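Local coordinates for protein acyl-CoA dehydrogenase (Bacillus anthracis, PDB 3OWA) that probably catalyses the flavin-dependent dehydrogenation of acyl-CoA thioesters, with FAD bound as its cofactor, at residues K317-E322 with L511-A516; V325-G330 with A505-V510; K528-E533 with I579-E584; K310-A315 with R583-K588. All coordinates share one frame; numbering follows the deposited sequence.

Contact 1: K317-E322 with L511-A516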
loop_
_atom_site.group_PDB
_atom_site.type_symbol
_atom_site.label_atom_id
_atom_site.label_comp_id
_atom_site.label_asym_id
_atom_site.label_seq_id
_atom_site.Cartn_x
_atom_site.Cartn_y
_atom_site.Cartn_z
ATOM N N LYS A 317 -13.404 3.337 7.579
ATOM C CA LYS A 317 -12.564 4.405 7.009
ATOM C C LYS A 317 -13.283 5.240 5.975
ATOM O O LYS A 317 -13.164 6.453 5.995
ATOM C CB LYS A 317 -11.290 3.799 6.398
ATOM C CG LYS A 317 -10.390 3.137 7.450
ATOM C CD LYS A 317 -9.215 2.484 6.699
ATOM C CE LYS A 317 -8.354 1.618 7.617
ATOM N NZ LYS A 317 -7.633 2.491 8.645
ATOM N N THR A 318 -14.036 4.607 5.079
ATOM C CA THR A 318 -14.754 5.342 4.032
ATOM C C THR A 318 -15.824 6.262 4.656
ATOM O O THR A 318 -16.025 7.387 4.192
ATOM C CB THR A 318 -15.447 4.374 3.064
ATOM O OG1 THR A 318 -14.469 3.607 2.369
ATOM C CG2 THR A 318 -16.323 5.122 2.004
ATOM N N TYR A 319 -16.505 5.781 5.704
ATOM C CA TYR A 319 -17.487 6.599 6.427
ATOM C C TYR A 319 -16.756 7.802 6.998
ATOM O O TYR A 319 -17.203 8.922 6.845
ATOM C CB TYR A 319 -18.148 5.819 7.574
ATOM C CG TYR A 319 -19.170 6.648 8.355
ATOM C CD1 TYR A 319 -20.433 6.931 7.810
ATOM C CD2 TYR A 319 -18.875 7.143 9.641
ATOM C CE1 TYR A 319 -21.375 7.701 8.524
ATOM C CE2 TYR A 319 -19.821 7.904 10.368
ATOM C CZ TYR A 319 -21.059 8.171 9.795
ATOM O OH TYR A 319 -21.988 8.913 10.493
ATOM N N ALA A 320 -15.604 7.586 7.632
ATOM C CA ALA A 320 -14.914 8.737 8.212
ATOM C C ALA A 320 -14.448 9.710 7.123
ATOM O O ALA A 320 -14.580 10.923 7.298
ATOM C CB ALA A 320 -13.760 8.317 9.143
ATOM N N ALA A 321 -13.969 9.191 5.989
ATOM C CA ALA A 321 -13.542 10.052 4.876
ATOM C C ALA A 321 -14.700 10.833 4.260
ATOM O O ALA A 321 -14.596 12.039 3.991
ATOM C CB ALA A 321 -12.782 9.218 3.775
ATOM N N GLU A 322 -15.798 10.129 3.989
ATOM C CA GLU A 322 -16.966 10.761 3.416
ATOM C C GLU A 322 -17.488 11.864 4.355
ATOM O O GLU A 322 -17.794 12.968 3.896
ATOM C CB GLU A 322 -18.080 9.742 3.176
ATOM C CG GLU A 322 -19.345 10.348 2.600
ATOM C CD GLU A 322 -20.519 9.380 2.612
ATOM O OE1 GLU A 322 -20.714 8.614 3.613
ATOM O OE2 GLU A 322 -21.266 9.398 1.610
ATOM N N LEU A 511 -19.924 13.720 14.881
ATOM C CA LEU A 511 -20.937 14.755 14.732
ATOM C C LEU A 511 -21.971 14.350 13.721
ATOM O O LEU A 511 -23.157 14.602 13.926
ATOM C CB LEU A 511 -20.312 16.110 14.377
ATOM C CG LEU A 511 -19.501 16.753 15.512
ATOM C CD1 LEU A 511 -18.835 18.049 15.045
ATOM C CD2 LEU A 511 -20.379 17.000 16.735
ATOM N N ARG A 512 -21.534 13.697 12.638
ATOM C CA ARG A 512 -22.482 13.213 11.629
ATOM C C ARG A 512 -23.415 12.151 12.209
ATOM O O ARG A 512 -24.630 12.160 11.940
ATOM C CB ARG A 512 -21.760 12.667 10.384
ATOM C CG ARG A 512 -22.698 12.035 9.384
ATOM C CD ARG A 512 -21.943 11.482 8.209
ATOM N NE ARG A 512 -22.872 10.881 7.273
ATOM C CZ ARG A 512 -22.506 10.187 6.206
ATOM N NH1 ARG A 512 -21.205 10.023 5.931
ATOM N NH2 ARG A 512 -23.436 9.672 5.409
ATOM N N THR A 513 -22.854 11.246 13.002
ATOM C CA THR A 513 -23.649 10.195 13.617
ATOM C C THR A 513 -24.610 10.820 14.684
ATOM O O THR A 513 -25.789 10.484 14.750
ATOM C CB THR A 513 -22.744 9.086 14.211
ATOM O OG1 THR A 513 -21.842 8.591 13.188
ATOM C CG2 THR A 513 -23.588 7.945 14.797
ATOM N N GLU A 514 -24.084 11.742 15.479
ATOM C CA GLU A 514 -24.863 12.460 16.478
ATOM C C GLU A 514 -26.031 13.189 15.823
ATOM O O GLU A 514 -27.181 13.089 16.285
ATOM C CB GLU A 514 -23.958 13.455 17.199
ATOM C CG GLU A 514 -24.568 14.054 18.458
ATOM C CD GLU A 514 -23.697 15.156 19.073
ATOM O OE1 GLU A 514 -22.442 15.046 19.004
ATOM O OE2 GLU A 514 -24.280 16.137 19.610
ATOM N N LYS A 515 -25.748 13.900 14.732
ATOM C CA LYS A 515 -26.801 14.568 13.985
ATOM C C LYS A 515 -27.874 13.602 13.460
ATOM O O LYS A 515 -29.077 13.892 13.555
ATOM C CB LYS A 515 -26.222 15.442 12.859
ATOM C CG LYS A 515 -27.271 15.835 11.822
ATOM C CD LYS A 515 -27.339 17.315 11.547
ATOM C CE LYS A 515 -26.047 17.895 11.085
ATOM N NZ LYS A 515 -26.355 19.144 10.323
ATOM N N ALA A 516 -27.443 12.461 12.931
ATOM C CA ALA A 516 -28.353 11.447 12.418
ATOM C C ALA A 516 -29.291 10.936 13.508
ATOM O O ALA A 516 -30.495 10.804 13.290
ATOM C CB ALA A 516 -27.592 10.307 11.824
HETATM O O HOH W 1 -23.664 8.255 2.400
#

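Contact 2: V325-G330 with A505-V510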
loop_
_atom_site.group_PDB
_atom_site.type_symbol
_atom_site.label_atom_id
_atom_site.label_comp_id
_atom_site.label_asym_id
_atom_site.label_seq_id
_atom_site.Cartn_x
_atom_site.Cartn_y
_atom_site.Cartn_z
ATOM N N VAL A 325 -14.932 14.938 4.391
ATOM C CA VAL A 325 -14.872 15.663 3.108
ATOM C C VAL A 325 -16.107 16.558 2.908
ATOM O O VAL A 325 -15.966 17.720 2.519
ATOM C CB VAL A 325 -14.645 14.717 1.883
ATOM C CG1 VAL A 325 -14.653 15.484 0.610
ATOM C CG2 VAL A 325 -13.285 14.028 1.992
ATOM N N TYR A 326 -17.305 16.018 3.126
ATOM C CA TYR A 326 -18.522 16.809 2.929
ATOM C C TYR A 326 -18.713 17.884 3.995
ATOM O O TYR A 326 -19.334 18.897 3.732
ATOM C CB TYR A 326 -19.774 15.934 2.777
ATOM C CG TYR A 326 -19.876 15.405 1.367
ATOM C CD1 TYR A 326 -19.470 14.099 1.049
ATOM C CD2 TYR A 326 -20.313 16.236 0.337
ATOM C CE1 TYR A 326 -19.533 13.638 -0.286
ATOM C CE2 TYR A 326 -20.390 15.796 -0.975
ATOM C CZ TYR A 326 -19.988 14.500 -1.278
ATOM O OH TYR A 326 -20.065 14.082 -2.577
ATOM N N ARG A 327 -18.130 17.662 5.164
ATOM C CA ARG A 327 -18.017 18.688 6.175
ATOM C C ARG A 327 -17.271 19.875 5.585
ATOM O O ARG A 327 -17.722 20.996 5.705
ATOM C CB ARG A 327 -17.276 18.161 7.404
ATOM C CG ARG A 327 -16.991 19.221 8.470
ATOM C CD ARG A 327 -16.461 18.595 9.732
ATOM N NE ARG A 327 -16.233 19.561 10.803
ATOM C CZ ARG A 327 -15.697 19.264 11.986
ATOM N NH1 ARG A 327 -15.317 18.016 12.279
ATOM N NH2 ARG A 327 -15.536 20.228 12.879
ATOM N N THR A 328 -16.114 19.632 4.966
ATOM C CA THR A 328 -15.348 20.710 4.374
ATOM C C THR A 328 -16.128 21.419 3.253
ATOM O O THR A 328 -16.124 22.663 3.174
ATOM C CB THR A 328 -13.991 20.173 3.841
ATOM O OG1 THR A 328 -13.247 19.628 4.929
ATOM C CG2 THR A 328 -13.171 21.274 3.206
ATOM N N VAL A 329 -16.769 20.630 2.382
ATOM C CA VAL A 329 -17.584 21.180 1.297
ATOM C C VAL A 329 -18.674 22.075 1.906
ATOM O O VAL A 329 -18.884 23.209 1.458
ATOM C CB VAL A 329 -18.194 20.068 0.399
ATOM C CG1 VAL A 329 -19.015 20.685 -0.711
ATOM C CG2 VAL A 329 -17.066 19.165 -0.222
ATOM N N GLY A 330 -19.320 21.573 2.966
ATOM C CA GLY A 330 -20.275 22.358 3.743
ATOM C C GLY A 330 -19.754 23.667 4.316
ATOM O O GLY A 330 -20.487 24.656 4.327
ATOM N N ALA A 505 -11.164 13.684 11.205
ATOM C CA ALA A 505 -11.981 12.563 10.742
ATOM C C ALA A 505 -12.868 11.994 11.875
ATOM O O ALA A 505 -14.059 11.710 11.661
ATOM C CB ALA A 505 -11.081 11.471 10.161
HETATM N N MSE A 506 -12.291 11.836 13.064
HETATM C CA MSE A 506 -13.041 11.341 14.244
HETATM C C MSE A 506 -14.208 12.240 14.570
HETATM O O MSE A 506 -15.323 11.771 14.728
HETATM C CB MSE A 506 -12.145 11.280 15.476
HETATM C CG MSE A 506 -11.154 10.154 15.485
HETATM SE SE MSE A 506 -10.034 10.307 17.048
HETATM C CE MSE A 506 -11.364 10.035 18.423
ATOM N N GLU A 507 -13.950 13.539 14.695
ATOM C CA GLU A 507 -15.014 14.499 15.022
ATOM C C GLU A 507 -16.107 14.541 13.951
ATOM O O GLU A 507 -17.298 14.621 14.263
ATOM C CB GLU A 507 -14.421 15.892 15.247
ATOM C CG GLU A 507 -15.457 16.953 15.622
ATOM C CD GLU A 507 -14.880 18.380 15.755
ATOM O OE1 GLU A 507 -15.129 19.029 16.798
ATOM O OE2 GLU A 507 -14.189 18.869 14.824
ATOM N N SER A 508 -15.702 14.499 12.683
ATOM C CA SER A 508 -16.652 14.484 11.562
ATOM C C SER A 508 -17.570 13.273 11.631
ATOM O O SER A 508 -18.784 13.404 11.430
ATOM C CB SER A 508 -15.935 14.512 10.206
ATOM O OG SER A 508 -15.159 15.689 10.028
ATOM N N ALA A 509 -16.990 12.103 11.901
ATOM C CA ALA A 509 -17.759 10.885 12.078
ATOM C C ALA A 509 -18.699 10.994 13.303
ATOM O O ALA A 509 -19.885 10.640 13.211
ATOM C CB ALA A 509 -16.838 9.650 12.181
ATOM N N VAL A 510 -18.182 11.498 14.425
ATOM C CA VAL A 510 -18.999 11.619 15.651
ATOM C C VAL A 510 -20.198 12.539 15.433
ATOM O O VAL A 510 -21.338 12.173 15.731
ATOM C CB VAL A 510 -18.185 12.104 16.866
ATOM C CG1 VAL A 510 -19.119 12.406 18.051
ATOM C CG2 VAL A 510 -17.188 11.045 17.278
#

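Contact 3: K528-E533 with I579-E584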
loop_
_atom_site.group_PDB
_atom_site.type_symbol
_atom_site.label_atom_id
_atom_site.label_comp_id
_atom_site.label_asym_id
_atom_site.label_seq_id
_atom_site.Cartn_x
_atom_site.Cartn_y
_atom_site.Cartn_z
ATOM N N LYS A 528 -24.017 3.682 11.361
ATOM C CA LYS A 528 -23.161 4.829 11.658
ATOM C C LYS A 528 -22.512 4.752 13.036
ATOM O O LYS A 528 -21.353 5.122 13.190
ATOM C CB LYS A 528 -23.924 6.138 11.547
ATOM C CG LYS A 528 -24.393 6.458 10.158
ATOM C CD LYS A 528 -25.200 7.730 10.159
ATOM C CE LYS A 528 -25.918 7.821 8.852
ATOM N NZ LYS A 528 -27.110 8.636 8.951
ATOM N N VAL A 529 -23.278 4.312 14.043
ATOM C CA VAL A 529 -22.752 4.231 15.404
ATOM C C VAL A 529 -21.570 3.268 15.431
ATOM O O VAL A 529 -20.535 3.571 16.023
ATOM C CB VAL A 529 -23.829 3.801 16.431
ATOM C CG1 VAL A 529 -23.197 3.315 17.756
ATOM C CG2 VAL A 529 -24.801 4.934 16.693
ATOM N N LEU A 530 -21.752 2.118 14.786
ATOM C CA LEU A 530 -20.732 1.090 14.667
ATOM C C LEU A 530 -19.455 1.579 13.970
ATOM O O LEU A 530 -18.372 1.390 14.504
ATOM C CB LEU A 530 -21.316 -0.143 13.960
ATOM C CG LEU A 530 -22.296 -0.994 14.814
ATOM C CD1 LEU A 530 -22.892 -2.088 13.962
ATOM C CD2 LEU A 530 -21.650 -1.568 16.078
ATOM N N TYR A 531 -19.601 2.229 12.816
ATOM C CA TYR A 531 -18.448 2.789 12.091
ATOM C C TYR A 531 -17.712 3.719 13.028
ATOM O O TYR A 531 -16.499 3.681 13.114
ATOM C CB TYR A 531 -18.872 3.628 10.872
ATOM C CG TYR A 531 -19.465 2.905 9.681
ATOM C CD1 TYR A 531 -19.022 1.632 9.315
ATOM C CD2 TYR A 531 -20.442 3.519 8.898
ATOM C CE1 TYR A 531 -19.536 0.993 8.204
ATOM C CE2 TYR A 531 -20.975 2.877 7.765
ATOM C CZ TYR A 531 -20.530 1.599 7.451
ATOM O OH TYR A 531 -21.037 0.926 6.366
ATOM N N THR A 532 -18.484 4.557 13.726
ATOM C CA THR A 532 -17.948 5.587 14.617
ATOM C C THR A 532 -17.168 5.029 15.802
ATOM O O THR A 532 -16.053 5.505 16.074
ATOM C CB THR A 532 -19.074 6.543 15.080
ATOM O OG1 THR A 532 -19.646 7.138 13.916
ATOM C CG2 THR A 532 -18.529 7.658 15.967
ATOM N N GLU A 533 -17.731 4.026 16.489
ATOM C CA GLU A 533 -17.052 3.377 17.622
ATOM C C GLU A 533 -15.722 2.755 17.221
ATOM O O GLU A 533 -14.689 2.938 17.881
ATOM C CB GLU A 533 -17.955 2.294 18.215
ATOM C CG GLU A 533 -19.094 2.884 19.038
ATOM C CD GLU A 533 -20.170 1.876 19.390
ATOM O OE1 GLU A 533 -20.273 0.815 18.722
ATOM O OE2 GLU A 533 -20.920 2.151 20.353
ATOM N N ILE A 579 -14.139 -6.524 17.627
ATOM C CA ILE A 579 -14.187 -7.695 16.778
ATOM C C ILE A 579 -15.639 -8.047 16.414
ATOM O O ILE A 579 -15.952 -8.133 15.213
ATOM C CB ILE A 579 -13.289 -8.870 17.290
ATOM C CG1 ILE A 579 -11.804 -8.509 17.101
ATOM C CG2 ILE A 579 -13.593 -10.147 16.544
ATOM C CD1 ILE A 579 -10.816 -9.469 17.788
ATOM N N PRO A 580 -16.546 -8.168 17.420
ATOM C CA PRO A 580 -17.954 -8.402 17.062
ATOM C C PRO A 580 -18.623 -7.211 16.342
ATOM O O PRO A 580 -19.565 -7.403 15.559
ATOM C CB PRO A 580 -18.651 -8.659 18.426
ATOM C CG PRO A 580 -17.559 -9.009 19.367
ATOM C CD PRO A 580 -16.324 -8.274 18.877
ATOM N N LYS A 581 -18.175 -5.992 16.635
ATOM C CA LYS A 581 -18.688 -4.827 15.949
ATOM C C LYS A 581 -18.341 -4.838 14.456
ATOM O O LYS A 581 -19.161 -4.450 13.617
ATOM C CB LYS A 581 -18.193 -3.548 16.630
ATOM C CG LYS A 581 -18.701 -3.415 18.074
ATOM C CD LYS A 581 -18.334 -2.099 18.719
ATOM C CE LYS A 581 -19.039 -1.915 20.083
ATOM N NZ LYS A 581 -20.542 -1.933 19.948
ATOM N N LYS A 582 -17.128 -5.290 14.127
ATOM C CA LYS A 582 -16.703 -5.328 12.722
ATOM C C LYS A 582 -17.495 -6.407 12.005
ATOM O O LYS A 582 -17.848 -6.250 10.853
ATOM C CB LYS A 582 -15.190 -5.537 12.589
ATOM C CG LYS A 582 -14.396 -4.300 12.958
ATOM C CD LYS A 582 -12.893 -4.537 12.897
ATOM C CE LYS A 582 -12.151 -3.288 13.365
ATOM N NZ LYS A 582 -10.689 -3.320 13.083
ATOM N N ARG A 583 -17.817 -7.493 12.708
ATOM C CA ARG A 583 -18.635 -8.552 12.109
ATOM C C ARG A 583 -20.031 -8.039 11.862
ATOM O O ARG A 583 -20.663 -8.389 10.871
ATOM C CB ARG A 583 -18.700 -9.801 12.999
ATOM C CG ARG A 583 -17.339 -10.485 13.158
ATOM C CD ARG A 583 -17.472 -11.714 14.047
ATOM N NE ARG A 583 -16.237 -12.509 14.095
ATOM C CZ ARG A 583 -16.212 -13.760 14.563
ATOM N NH1 ARG A 583 -17.352 -14.330 14.973
ATOM N NH2 ARG A 583 -15.075 -14.451 14.591
ATOM N N GLU A 584 -20.525 -7.218 12.773
ATOM C CA GLU A 584 -21.838 -6.607 12.589
ATOM C C GLU A 584 -21.834 -5.604 11.417
ATOM O O GLU A 584 -22.735 -5.620 10.574
ATOM C CB GLU A 584 -22.279 -5.927 13.876
ATOM C CG GLU A 584 -23.761 -5.631 13.910
ATOM C CD GLU A 584 -24.278 -5.213 15.299
ATOM O OE1 GLU A 584 -23.548 -5.381 16.311
ATOM O OE2 GLU A 584 -25.412 -4.693 15.355
#

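Contact 4: K310-A315 with R583-K588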
loop_
_atom_site.group_PDB
_atom_site.type_symbol
_atom_site.label_atom_id
_atom_site.label_comp_id
_atom_site.label_asym_id
_atom_site.label_seq_id
_atom_site.Cartn_x
_atom_site.Cartn_y
_atom_site.Cartn_z
ATOM N N LYS A 310 -11.867 -7.256 6.824
ATOM C CA LYS A 310 -11.357 -6.344 5.789
ATOM C C LYS A 310 -12.470 -5.414 5.313
ATOM O O LYS A 310 -12.280 -4.210 5.239
ATOM C CB LYS A 310 -10.775 -7.107 4.592
ATOM C CG LYS A 310 -9.576 -7.974 4.895
ATOM C CD LYS A 310 -9.217 -8.748 3.627
ATOM C CE LYS A 310 -8.126 -9.796 3.885
ATOM N NZ LYS A 310 -6.798 -9.112 4.206
ATOM N N LEU A 311 -13.649 -5.966 5.008
ATOM C CA LEU A 311 -14.778 -5.144 4.580
ATOM C C LEU A 311 -15.197 -4.089 5.582
ATOM O O LEU A 311 -15.513 -2.958 5.183
ATOM C CB LEU A 311 -16.015 -5.984 4.183
ATOM C CG LEU A 311 -15.975 -6.751 2.849
ATOM C CD1 LEU A 311 -17.199 -7.602 2.686
ATOM C CD2 LEU A 311 -15.869 -5.790 1.602
ATOM N N ALA A 312 -15.210 -4.441 6.867
ATOM C CA ALA A 312 -15.575 -3.498 7.922
ATOM C C ALA A 312 -14.556 -2.362 8.092
ATOM O O ALA A 312 -14.948 -1.220 8.353
ATOM C CB ALA A 312 -15.786 -4.247 9.266
ATOM N N ASN A 313 -13.264 -2.672 7.981
ATOM C CA ASN A 313 -12.243 -1.652 8.068
ATOM C C ASN A 313 -12.391 -0.695 6.896
ATOM O O ASN A 313 -12.355 0.519 7.062
ATOM C CB ASN A 313 -10.830 -2.275 8.054
ATOM C CG ASN A 313 -10.482 -2.989 9.345
ATOM O OD1 ASN A 313 -11.068 -2.725 10.383
ATOM N ND2 ASN A 313 -9.488 -3.904 9.276
HETATM N N MSE A 314 -12.614 -1.259 5.714
HETATM C CA MSE A 314 -12.748 -0.467 4.492
HETATM C C MSE A 314 -13.930 0.486 4.622
HETATM O O MSE A 314 -13.796 1.675 4.316
HETATM C CB MSE A 314 -12.948 -1.363 3.283
HETATM C CG MSE A 314 -11.680 -2.186 2.940
HETATM SE SE MSE A 314 -12.196 -3.711 1.831
HETATM C CE MSE A 314 -12.590 -2.785 0.189
ATOM N N ALA A 315 -15.058 -0.051 5.084
ATOM C CA ALA A 315 -16.294 0.736 5.184
ATOM C C ALA A 315 -16.223 1.806 6.277
ATOM O O ALA A 315 -16.752 2.893 6.103
ATOM C CB ALA A 315 -17.443 -0.152 5.402
ATOM N N ARG A 583 -17.817 -7.493 12.708
ATOM C CA ARG A 583 -18.635 -8.552 12.109
ATOM C C ARG A 583 -20.031 -8.039 11.862
ATOM O O ARG A 583 -20.663 -8.389 10.871
ATOM C CB ARG A 583 -18.700 -9.801 12.999
ATOM C CG ARG A 583 -17.339 -10.485 13.158
ATOM C CD ARG A 583 -17.472 -11.714 14.047
ATOM N NE ARG A 583 -16.237 -12.509 14.095
ATOM C CZ ARG A 583 -16.212 -13.760 14.563
ATOM N NH1 ARG A 583 -17.352 -14.330 14.973
ATOM N NH2 ARG A 583 -15.075 -14.451 14.591
ATOM N N GLU A 584 -20.525 -7.218 12.773
ATOM C CA GLU A 584 -21.838 -6.607 12.589
ATOM C C GLU A 584 -21.834 -5.604 11.417
ATOM O O GLU A 584 -22.735 -5.620 10.574
ATOM C CB GLU A 584 -22.279 -5.927 13.876
ATOM C CG GLU A 584 -23.761 -5.631 13.910
ATOM C CD GLU A 584 -24.278 -5.213 15.299
ATOM O OE1 GLU A 584 -23.548 -5.381 16.311
ATOM O OE2 GLU A 584 -25.412 -4.693 15.355
ATOM N N ILE A 585 -20.811 -4.748 11.355
ATOM C CA ILE A 585 -20.674 -3.829 10.206
ATOM C C ILE A 585 -20.720 -4.633 8.896
ATOM O O ILE A 585 -21.472 -4.311 7.973
ATOM C CB ILE A 585 -19.342 -3.014 10.277
ATOM C CG1 ILE A 585 -19.421 -1.955 11.386
ATOM C CG2 ILE A 585 -19.012 -2.381 8.903
ATOM C CD1 ILE A 585 -18.055 -1.456 11.936
ATOM N N ALA A 586 -19.908 -5.690 8.832
ATOM C CA ALA A 586 -19.747 -6.484 7.606
ATOM C C ALA A 586 -21.040 -7.157 7.188
ATOM O O ALA A 586 -21.349 -7.223 5.997
ATOM C CB ALA A 586 -18.670 -7.508 7.785
ATOM N N ALA A 587 -21.800 -7.653 8.161
ATOM C CA ALA A 587 -23.053 -8.305 7.860
ATOM C C ALA A 587 -23.918 -7.394 7.003
ATOM O O ALA A 587 -24.467 -7.834 6.005
ATOM C CB ALA A 587 -23.804 -8.721 9.179
ATOM N N LYS A 588 -24.039 -6.119 7.384
ATOM C CA LYS A 588 -24.911 -5.197 6.648
ATOM C C LYS A 588 -24.338 -4.790 5.260
ATOM O O LYS A 588 -25.075 -4.628 4.275
ATOM C CB LYS A 588 -25.179 -3.953 7.470
ATOM C CG LYS A 588 -26.279 -3.087 6.839
ATOM C CD LYS A 588 -26.706 -1.971 7.728
ATOM C CE LYS A 588 -28.064 -1.443 7.289
ATOM N NZ LYS A 588 -28.469 -0.349 8.213
#

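Contact 1: K317-E322 with L511-A516
Tyr319 and Glu322 reach from one helix to Arg512 and Thr513 on another. The helices belong to the helical C-terminal part of the acyl-CoA dehydrogenase fold. Their axes stay 11.5 Å apart and run nearly at right angles (86°), so long side chains span the gap.

Tyr319 comes first. Its CG is anti to the backbone N (chi1 180°), and this carries the ring out to the second helix. There OH donates to Thr513 OG1 at 2.7 Å. The Tyr319 ring crosses Arg512 at a slant. Its CE1 sits over one face of the guanidinium, toward the rim, with the two planes 23° apart. The aliphatic part of Arg512 passes the phenol oxygen, with CG 3.4 Å from Tyr319 OH.

One turn on, Glu322 forms a buried salt bridge with the same arginine. Arg512 NH1 meets Glu322 OE1 at 2.8 Å along a nearly straight N-H, in the guanidinium plane but from above the carboxylate plane. Both charges have further partners. Tyr595 and Lys281 bind the carboxylate, and Glu31 pairs with Arg512 NE. A water donates to Glu322 OE2 at 2.8 Å and weakly accepts from Arg512 NH2 at 3.3 Å.

Contact 2: V325-G330 with A505-V510
Arg327 meets Glu507 and Ser508 in a buried polar contact between two helices of the helical C-terminal part of the acyl-CoA dehydrogenase fold. Arg327 has an extended chain with CG anti to the backbone N (chi1 174°), which brings its head up to the opposing helix. NH2 reaches Glu507 OE2 at 2.7 Å and NH1 reaches Glu507 OE2 at 2.9 Å. This is an end-on salt bridge in which two nitrogens share a single acceptor. The oxygen lies close to the guanidinium plane. On the glutamate, both donors come from the same face of the carboxylate, whose plane is turned 58° from that of the guanidinium.

NH1 has a second acceptor. It donates to Ser508 OG at 3.2 Å, with an N-H...O angle of 166°. Two neighbouring residues of one helix thus share Arg327 NH1, one at the end of the guanidinium and one on the CD side, which should limit its rotation. Ser508 OG also touches Arg327 CD, again at 3.2 Å.

Further out, Lys468 pairs with Glu507 OE1, so each carboxylate oxygen faces a cation. Ser508 OG is bound to Tyr504 O one turn back.

Phe17 of an N-terminal loop packs on both Arg327 and Glu507. Helix 257-293 and helix 95-105 pack against segment 325-330, while helix 526-554 packs against segment 505-510 through Phe535.

Contact 3: K528-E533 with I579-E584
Leu530 and Lys581 mark the nearest backbone approach, with their CA atoms 6.4 Å apart. The two helical segments run roughly antiparallel. Their axes come within 9.7 Å at a signed crossing angle of -139°.

Leu530 is the apolar centre. Its two methyls divide the work. CD2 lies against the start of the Lys581 chain, 4.0 Å from Lys581 CG. CD1 rests on Glu584, a turn further along, 3.6 Å from its CG. The aliphatic parts of two charged residues thus cover a buried leucine.

Beside this lies a salt bridge. Lys581 NZ donates to Glu533 OE1 at 3.0 Å and comes from above the carboxylate plane. The lysine chain runs out extended and bends only at its last torsion (chi4 -60°), which turns the ammonium to the glutamate. Both residues are partly exposed, so solvent probably weakens the pairing.

The contact joins the last helix, 578-592, to helix 526-554 of the helical C-terminal part of the acyl-CoA dehydrogenase fold. Arg583 forms a salt bridge with Glu491 of the second subunit. Helix 490-520 packs on segment 528-533 through Thr513 and Val510. Helix 305-336 touches both segments, through Tyr319 and Ala312 among others.

Contact 4: K310-A315 with R583-K588
Ile585 and Ala586 bring their helix against Ala312 and Ala315, in a wholly apolar contact. The axes are 8.1 Å apart and the helices run almost perpendicular, with a signed crossing angle of 85°. Such a short separation suits the small residues at the crossing.

Arg583 opens the second segment and points away from this contact. The dimer interface is close by: on the facing segment, Lys310 forms a salt bridge with Glu412 of the second subunit.

Ile585 does most of the touching. With chi1 at -72°, CG1 lies beside the backbone N and the CG2 methyl lies anti to it. Ile585 CG2 meets Ala312 CB at 3.7 Å and Ala312 CA at the same distance. It therefore lies against both the methyl and the main chain of that alanine. A looser touch, 4.4 Å, joins Ile585 CG2 to Ala315 CB, one turn after Ala312. Ile585 also meets helix 526-554. Ile585 CG1 lies 3.7 Å from Leu530 CB. The same Ile585 CG2 lies 3.5 Å from Tyr531 CE1.

Ala586 follows at the closest point of the two backbones. Ala586 CA is 5.1 Å from Ala312 CA. Ala312 CB faces Ala586 N at 4.4 Å.

The side chain of Ala586 is about 13 Å from a bound FAD, beyond direct contact. Ile307, near the start of helix 305-336, lines an FAD pocket. The arrangement is close, nearly perpendicular helix-helix packing through small residues, in the helical part of an acyl-CoA dehydrogenase.

How the contacts relate
Contacts 1 and 2 join the same two helices, 305-336 and 490-520, and both are buried nearer the chain centre. They rely on arginine-glutamate pairs and hydroxyls. Contact 4 is also buried but purely apolar, and its helices come closer together. Contact 3 lies further out, is only partly buried, and mixes a leucine with a more exposed lysine-glutamate pair. Helix 305-336 serves contacts 4, 1 and 2 in chain order, while helix 578-592 serves contacts 3 and 4. Thr513 and Thr532 link contact 1 to contact 3, and Lys582 bonded to Asn313 links contact 3 to contact 4. Contacts 3 and 4 also touch the second subunit.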